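Alpha-14 giardin (Giardia lamblia, PDB 3CHJ) binds calcium and, through it, phospholipid membranes, and may act as a calcium-regulated structural element linking the bilayer to the underlying axoneme. Local coordinates at residues 69-72 against 73-76. Numbering follows the deposited sequence.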
# COMPACT_ATOMS: atom_id res chain seq x y z
N LYS A 69 -0.37 -2.61 -20.95
CA LYS A 69 -1.36 -2.64 -19.88
C LYS A 69 -0.77 -2.28 -18.53
O LYS A 69 -1.37 -1.48 -17.78
CB LYS A 69 -2.04 -4.01 -19.79
CG LYS A 69 -3.35 -3.97 -19.01
CD LYS A 69 -4.15 -5.27 -19.14
CE LYS A 69 -5.52 -5.12 -18.47
NZ LYS A 69 -5.39 -4.79 -17.01
N ASP A 70 0.40 -2.83 -18.22
CA ASP A 70 1.05 -2.54 -16.92
C ASP A 70 1.29 -1.04 -16.69
O ASP A 70 0.93 -0.48 -15.64
CB ASP A 70 2.33 -3.39 -16.67
CG ASP A 70 3.44 -3.25 -17.75
OD1 ASP A 70 3.34 -2.48 -18.73
OD2 ASP A 70 4.45 -3.98 -17.58
N PHE A 71 1.89 -0.40 -17.68
CA PHE A 71 2.23 1.02 -17.62
C PHE A 71 0.98 1.93 -17.68
O PHE A 71 0.90 2.93 -16.93
CB PHE A 71 3.24 1.31 -18.75
CG PHE A 71 3.88 2.68 -18.70
CD1 PHE A 71 4.22 3.29 -17.50
CD2 PHE A 71 4.16 3.34 -19.88
CE1 PHE A 71 4.81 4.55 -17.48
CE2 PHE A 71 4.74 4.61 -19.87
CZ PHE A 71 5.07 5.21 -18.66
N GLU A 72 0.00 1.59 -18.53
CA GLU A 72 -1.25 2.37 -18.59
C GLU A 72 -1.96 2.36 -17.23
O GLU A 72 -2.42 3.40 -16.74
CB GLU A 72 -2.22 1.83 -19.66
CG GLU A 72 -3.50 2.62 -19.64
CD GLU A 72 -4.64 2.05 -20.46
OE1 GLU A 72 -4.47 1.02 -21.13
OE2 GLU A 72 -5.73 2.67 -20.40
N SER A 73 -2.03 1.17 -16.64
CA SER A 73 -2.70 0.99 -15.35
C SER A 73 -2.00 1.82 -14.28
O SER A 73 -2.65 2.51 -13.49
CB SER A 73 -2.70 -0.47 -14.99
OG SER A 73 -3.58 -1.15 -15.89
N LEU A 74 -0.68 1.78 -14.30
CA LEU A 74 0.11 2.57 -13.36
C LEU A 74 -0.17 4.05 -13.49
O LEU A 74 -0.50 4.71 -12.50
CB LEU A 74 1.61 2.28 -13.58
CG LEU A 74 2.59 3.12 -12.75
CD1 LEU A 74 2.40 2.79 -11.24
CD2 LEU A 74 3.99 2.81 -13.22
N VAL A 75 -0.06 4.58 -14.72
CA VAL A 75 -0.29 6.02 -14.94
C VAL A 75 -1.69 6.44 -14.47
O VAL A 75 -1.85 7.47 -13.81
CB VAL A 75 -0.06 6.39 -16.44
CG1 VAL A 75 -0.52 7.80 -16.75
CG2 VAL A 75 1.42 6.24 -16.77
N LEU A 76 -2.71 5.66 -14.81
CA LEU A 76 -4.08 6.02 -14.38
C LEU A 76 -4.20 6.07 -12.86
O LEU A 76 -4.89 6.94 -12.32
CB LEU A 76 -5.11 5.06 -14.98
CG LEU A 76 -5.24 5.22 -16.50
CD1 LEU A 76 -6.11 4.11 -17.08
CD2 LEU A 76 -5.75 6.59 -16.91
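K69 O accepts two hydrogen bonds from S73, one from the backbone N at 3.0 Å and one from OG at 2.9 Å, in the opening turns of helix 69-78 of this all-helical annexin fold. The two donors arrive from opposite faces of the carbonyl plane. With OG beside its own backbone N (chi1 -69°), the hydroxyl faces the carbonyl one turn earlier, and that bond restrains its rotation. The i to i+4 pattern continues from D70 to L74, F71 to V75 and E72 to L76; the straightest, V75 N to F71 O, has an N-H...O angle of 172°. D70 O also accepts from N266 ND2, tying this helix to helix 262-272. On the buried side V75 CG2 lies over one face of the F71 ring, 4.3 Å from its centroid and 27° off the normal, a CH-pi contact, while L74 CD2 sits near the ring plane at its edge, 4.3 Å from F71 CD1. F71 and L74 both also pack on helix 301-310. E72 and L76 instead lie side by side, pointing the same way, and both touch L63 of helix 59-64. The E72 chain is extended, and its carboxylate OE2 ends 3.6 Å from L76 CD1.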